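Local structure of 23S rRNA (guanine(2535)-N(1))-methyltransferase (Streptomyces viridochromogenes, 1O9G) at residues Thr106-Glu109 and Leu110-Glu114; Glu117-Lys121 and Pro122-Glu126. The protein methylates a guanine of 23S ribosomal RNA at N1, with S-adenosyl-L-methionine as methyl donor, and so confers resistance to the orthosomycin antibiotic avilamycin. The protein carries 3 engineered substitutions. All blocks are in the same frame, centred on the assembly; numbering follows the deposited sequence.

Contact 1. Residues Thr106-Glu109 and Leu110-Glu114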
loop_
_atom_site.group_PDB
_atom_site.type_symbol
_atom_site.label_atom_id
_atom_site.label_comp_id
_atom_site.label_asym_id
_atom_site.label_seq_id
_atom_site.Cartn_x
_atom_site.Cartn_y
_atom_site.Cartn_z
ATOM N N THR A 106 2.175 -17.899 -10.632
ATOM C CA THR A 106 1.960 -19.156 -11.347
ATOM C C THR A 106 0.808 -19.920 -10.706
ATOM O O THR A 106 -0.021 -20.454 -11.428
ATOM C CB THR A 106 3.244 -19.971 -11.354
ATOM O OG1 THR A 106 4.173 -19.348 -12.234
ATOM C CG2 THR A 106 3.030 -21.346 -11.921
ATOM N N ALA A 107 0.743 -19.959 -9.377
ATOM C CA ALA A 107 -0.327 -20.643 -8.659
ATOM C C ALA A 107 -1.683 -19.988 -8.941
ATOM O O ALA A 107 -2.664 -20.670 -9.184
ATOM C CB ALA A 107 -0.057 -20.686 -7.176
ATOM N N ARG A 108 -1.739 -18.668 -8.948
ATOM C CA ARG A 108 -2.968 -17.959 -9.248
ATOM C C ARG A 108 -3.413 -18.174 -10.680
ATOM O O ARG A 108 -4.619 -18.340 -10.939
ATOM C CB ARG A 108 -2.795 -16.470 -8.902
ATOM C CG ARG A 108 -4.018 -15.595 -9.090
ATOM C CD ARG A 108 -5.232 -16.012 -8.345
ATOM N NE ARG A 108 -6.155 -14.894 -8.181
ATOM C CZ ARG A 108 -7.397 -14.984 -7.745
ATOM N NH1 ARG A 108 -7.940 -16.147 -7.447
ATOM N NH2 ARG A 108 -8.100 -13.880 -7.612
ATOM N N GLU A 109 -2.470 -18.139 -11.601
ATOM C CA GLU A 109 -2.768 -18.382 -13.018
ATOM C C GLU A 109 -3.373 -19.779 -13.166
ATOM O O GLU A 109 -4.351 -19.956 -13.896
ATOM C CB GLU A 109 -1.514 -18.280 -13.902
ATOM C CG GLU A 109 -1.778 -18.485 -15.379
ATOM C CD GLU A 109 -0.528 -18.456 -16.242
ATOM O OE1 GLU A 109 0.539 -18.084 -15.728
ATOM O OE2 GLU A 109 -0.640 -18.823 -17.429
ATOM N N LEU A 110 -2.798 -20.760 -12.485
ATOM C CA LEU A 110 -3.259 -22.142 -12.583
ATOM C C LEU A 110 -4.667 -22.233 -12.028
ATOM O O LEU A 110 -5.512 -22.909 -12.607
ATOM C CB LEU A 110 -2.326 -23.109 -11.865
ATOM C CG LEU A 110 -2.678 -24.582 -11.822
ATOM C CD1 LEU A 110 -2.855 -25.148 -13.225
ATOM C CD2 LEU A 110 -1.568 -25.296 -11.067
ATOM N N GLU A 111 -4.931 -21.589 -10.901
ATOM C CA GLU A 111 -6.263 -21.577 -10.309
ATOM C C GLU A 111 -7.300 -21.053 -11.301
ATOM O O GLU A 111 -8.373 -21.632 -11.458
ATOM C CB GLU A 111 -6.312 -20.732 -9.030
ATOM C CG GLU A 111 -7.698 -20.613 -8.418
ATOM C CD GLU A 111 -7.741 -19.824 -7.112
ATOM O OE1 GLU A 111 -7.076 -18.767 -7.002
ATOM O OE2 GLU A 111 -8.444 -20.265 -6.185
ATOM N N ARG A 112 -6.975 -19.938 -11.951
ATOM C CA ARG A 112 -7.852 -19.316 -12.937
ATOM C C ARG A 112 -8.070 -20.234 -14.146
ATOM O O ARG A 112 -9.186 -20.334 -14.659
ATOM C CB ARG A 112 -7.309 -17.967 -13.393
ATOM C CG ARG A 112 -7.416 -16.876 -12.352
ATOM C CD ARG A 112 -8.807 -16.713 -11.818
ATOM N NE ARG A 112 -9.075 -15.434 -11.183
ATOM C CZ ARG A 112 -10.149 -15.197 -10.443
ATOM N NH1 ARG A 112 -11.002 -16.167 -10.161
ATOM N NH2 ARG A 112 -10.367 -13.990 -9.954
ATOM N N ARG A 113 -7.020 -20.883 -14.623
ATOM C CA ARG A 113 -7.152 -21.840 -15.726
ATOM C C ARG A 113 -8.026 -23.017 -15.362
ATOM O O ARG A 113 -8.844 -23.461 -16.189
ATOM C CB ARG A 113 -5.795 -22.324 -16.215
ATOM C CG ARG A 113 -4.994 -21.238 -16.876
ATOM C CD ARG A 113 -3.764 -21.710 -17.604
ATOM N NE ARG A 113 -3.009 -20.560 -18.065
ATOM C CZ ARG A 113 -3.309 -19.831 -19.138
ATOM N NH1 ARG A 113 -4.349 -20.132 -19.901
ATOM N NH2 ARG A 113 -2.550 -18.779 -19.444
ATOM N N GLU A 114 -7.900 -23.511 -14.128
ATOM C CA GLU A 114 -8.749 -24.592 -13.659
ATOM C C GLU A 114 -10.222 -24.129 -13.597
ATOM O O GLU A 114 -11.123 -24.870 -13.975
ATOM C CB GLU A 114 -8.275 -25.149 -12.322
ATOM C CG GLU A 114 -6.960 -25.916 -12.420
ATOM C CD GLU A 114 -6.374 -26.302 -11.068
ATOM O OE1 GLU A 114 -6.517 -25.529 -10.080
ATOM O OE2 GLU A 114 -5.738 -27.379 -10.994
#
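Arg-108 and Arg-112, one turn apart on helix 102-119, lay their guanidinium groups flat on each other in a stack, centres 3.9 Å apart and planes at 23°. The two chains run side by side and point the same way, and NH2 of Arg-108 comes within 3.3 Å of NH2 of Arg-112. Both nitrogens are donors, and the acceptors around them probably ease the closeness of the like charges: NE of Arg-108 bonds the carbonyl of Val-21, NH2 of Arg-112 that of Val-20, and NH1 of Arg-112 the side chain of Gln-115. A bend at chi2 (57°) in Arg-108 turns its head along the helix, where NH1 donates to OE1 of Glu-111 at 2.8 Å. This i to i+3 salt bridge lies in the guanidinium plane but reaches OE1 from above the carboxylate plane. The buried Arg-108 is thus held at its edge by Glu-111 and over one face by Arg-112.

The i to i+4 salt bridge of Glu-109 with Arg-113 is more exposed. Here NE (3.0 Å) and NH2 (2.8 Å) of Arg-113 both donate to OE2 of Glu-109, a side-on grip on a single oxygen from its anti side. OE2 lies in the guanidinium plane, whereas the carboxylate is turned 59° from it. The other oxygen, OE1, forms a salt bridge with Arg-135. Looser still is the solvent side with Thr-106, Ala-107 and Leu-110, where the backbone carries the contact through i to i+4 bonds such as Leu-110 N to Thr-106 O (3.0 Å).

Helix 122-140 packs alongside, its Arg-132 and Ala-128 meeting Glu-109 and Arg-113, while the Arg-108 and Arg-112 heads fasten helix 102-119 to the loop carrying Val-20 and Val-21.

Contact 2. Residues Glu117-Lys121 and Pro122-Glu126; sequences ERFGK and PSYLE
Phe-119 and Tyr-124 meet across the tight turn of an antiparallel helical hairpin, in which helix 102-119 ends and helix 122-140 sets off back along it. Gly-120 makes the break, leaving helical geometry with a positive phi of 80°.

The apolar part is aromatic and aliphatic. The two rings cross obliquely, centroids 5.7 Å apart and planes at 34°, and CD2 of Phe-119 approaches CE2 of Tyr-124 to 3.8 Å. That same CE2 is also met by CB of Lys-121, at 3.6 Å, so the tyrosine ring lies against both the end of the first helix and the turn. The Tyr-124 side chain further touches Arg-112, Gln-115 and Ser-116 of helix 102-119.

Backbone bonding is modest: Tyr-124 N donates to Lys-121 O at 3.2 Å, from above the carbonyl plane.

Round the lysine the contacts are partly by packing: its chain runs extended past Ser-123, CE of Lys-121 lying 3.1 Å from OG of Ser-123, until a bend at chi4 (41°) turns the ammonium group toward a water. The polar link is this water, which accepts from Lys-121 NZ at 2.7 Å and from the backbone N of Ser-123 at 3.1 Å.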
loop_
_atom_site.group_PDB
_atom_site.type_symbol
_atom_site.label_atom_id
_atom_site.label_comp_id
_atom_site.label_asym_id
_atom_site.label_seq_id
_atom_site.Cartn_x
_atom_site.Cartn_y
_atom_site.Cartn_z
ATOM N N GLU A 117 -11.701 -24.147 -17.024
ATOM C CA GLU A 117 -12.075 -25.453 -17.506
ATOM C C GLU A 117 -13.365 -25.898 -16.868
ATOM O O GLU A 117 -14.213 -26.501 -17.522
ATOM C CB GLU A 117 -10.974 -26.492 -17.286
ATOM C CG GLU A 117 -9.711 -26.242 -18.087
ATOM C CD GLU A 117 -9.918 -26.050 -19.597
ATOM O OE1 GLU A 117 -10.950 -26.476 -20.179
ATOM O OE2 GLU A 117 -8.991 -25.441 -20.194
ATOM N N ARG A 118 -13.547 -25.569 -15.601
ATOM C CA ARG A 118 -14.692 -26.030 -14.887
ATOM C C ARG A 118 -15.951 -25.244 -15.293
ATOM O O ARG A 118 -16.997 -25.851 -15.571
ATOM C CB ARG A 118 -14.475 -25.921 -13.409
ATOM C CG ARG A 118 -15.667 -26.310 -12.639
ATOM C CD ARG A 118 -15.398 -26.415 -11.179
ATOM N NE ARG A 118 -16.649 -26.640 -10.469
ATOM C CZ ARG A 118 -16.824 -26.444 -9.169
ATOM N NH1 ARG A 118 -15.819 -26.033 -8.403
ATOM N NH2 ARG A 118 -18.009 -26.670 -8.630
ATOM N N PHE A 119 -15.858 -23.916 -15.343
ATOM C CA PHE A 119 -17.021 -23.040 -15.504
ATOM C C PHE A 119 -17.235 -22.486 -16.916
ATOM O O PHE A 119 -18.345 -22.149 -17.264
ATOM C CB PHE A 119 -16.959 -21.861 -14.515
ATOM C CG PHE A 119 -16.874 -22.270 -13.077
ATOM C CD1 PHE A 119 -17.849 -23.100 -12.525
ATOM C CD2 PHE A 119 -15.821 -21.849 -12.279
ATOM C CE1 PHE A 119 -17.786 -23.461 -11.195
ATOM C CE2 PHE A 119 -15.760 -22.214 -10.961
ATOM C CZ PHE A 119 -16.728 -23.026 -10.428
ATOM N N GLY A 120 -16.163 -22.316 -17.679
ATOM C CA GLY A 120 -16.252 -21.856 -19.050
ATOM C C GLY A 120 -16.438 -20.364 -19.237
ATOM O O GLY A 120 -16.600 -19.906 -20.359
ATOM N N LYS A 121 -16.422 -19.577 -18.179
ATOM C CA LYS A 121 -16.640 -18.133 -18.317
ATOM C C LYS A 121 -15.392 -17.472 -18.909
ATOM O O LYS A 121 -14.257 -17.738 -18.435
ATOM C CB LYS A 121 -16.960 -17.528 -16.948
ATOM C CG LYS A 121 -17.343 -16.064 -16.900
ATOM C CD LYS A 121 -17.953 -15.719 -15.532
ATOM C CE LYS A 121 -17.941 -14.242 -15.180
ATOM N NZ LYS A 121 -18.267 -13.298 -16.284
ATOM N N PRO A 122 -15.537 -16.608 -19.918
ATOM C CA PRO A 122 -14.367 -15.944 -20.492
ATOM C C PRO A 122 -13.496 -15.208 -19.491
ATOM O O PRO A 122 -12.281 -15.162 -19.648
ATOM C CB PRO A 122 -14.969 -14.946 -21.483
ATOM C CG PRO A 122 -16.217 -15.453 -21.848
ATOM C CD PRO A 122 -16.736 -16.302 -20.707
ATOM N N SER A 123 -14.091 -14.612 -18.465
ATOM C CA SER A 123 -13.330 -13.806 -17.534
ATOM C C SER A 123 -12.219 -14.592 -16.841
ATOM O O SER A 123 -11.255 -14.002 -16.427
ATOM C CB SER A 123 -14.212 -13.189 -16.463
ATOM O OG SER A 123 -14.906 -14.172 -15.770
ATOM N N TYR A 124 -12.368 -15.900 -16.663
ATOM C CA TYR A 124 -11.346 -16.682 -15.960
ATOM C C TYR A 124 -10.076 -16.734 -16.817
ATOM O O TYR A 124 -8.961 -16.707 -16.287
ATOM C CB TYR A 124 -11.822 -18.089 -15.613
ATOM C CG TYR A 124 -12.916 -18.125 -14.588
ATOM C CD1 TYR A 124 -12.682 -17.720 -13.287
ATOM C CD2 TYR A 124 -14.173 -18.541 -14.925
ATOM C CE1 TYR A 124 -13.681 -17.759 -12.348
ATOM C CE2 TYR A 124 -15.214 -18.563 -13.992
ATOM C CZ TYR A 124 -14.945 -18.169 -12.706
ATOM O OH TYR A 124 -15.985 -18.223 -11.812
ATOM N N LEU A 125 -10.247 -16.837 -18.138
ATOM C CA LEU A 125 -9.093 -16.830 -19.037
ATOM C C LEU A 125 -8.488 -15.434 -19.210
ATOM O O LEU A 125 -7.285 -15.323 -19.393
ATOM C CB LEU A 125 -9.454 -17.422 -20.400
ATOM C CG LEU A 125 -9.572 -18.929 -20.458
ATOM C CD1 LEU A 125 -9.899 -19.350 -21.888
ATOM C CD2 LEU A 125 -8.298 -19.653 -19.952
ATOM N N GLU A 126 -9.302 -14.393 -19.136
ATOM C CA GLU A 126 -8.833 -13.005 -19.081
ATOM C C GLU A 126 -7.936 -12.854 -17.837
ATOM O O GLU A 126 -6.853 -12.266 -17.917
ATOM C CB GLU A 126 -10.000 -12.005 -19.049
ATOM C CG GLU A 126 -10.759 -11.831 -20.375
ATOM C CD GLU A 126 -11.944 -10.851 -20.291
ATOM O OE1 GLU A 126 -12.947 -11.139 -19.595
ATOM O OE2 GLU A 126 -11.891 -9.791 -20.924
HETATM O O HOH W 1 -16.956 -13.546 -18.584
#

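Along the chain, contact 1 comes first and is complete before contact 2 begins; the two follow in series, neither nested nor crossed. Contact 1 closes no loop, since residues 106-114 are successive turns within helix 102-119. Contact 2 closes the short turn that joins the end of this helix to helix 122-140. Their centres lie about 11 Å apart, and they touch where CB of Arg-112 packs 3.6 Å from O of Tyr-124, as the second helix folds back beside the first. Together they belong to a helical hairpin between strands 77-84 and 147-151 in sequence, with the turn well away from the chain's centre.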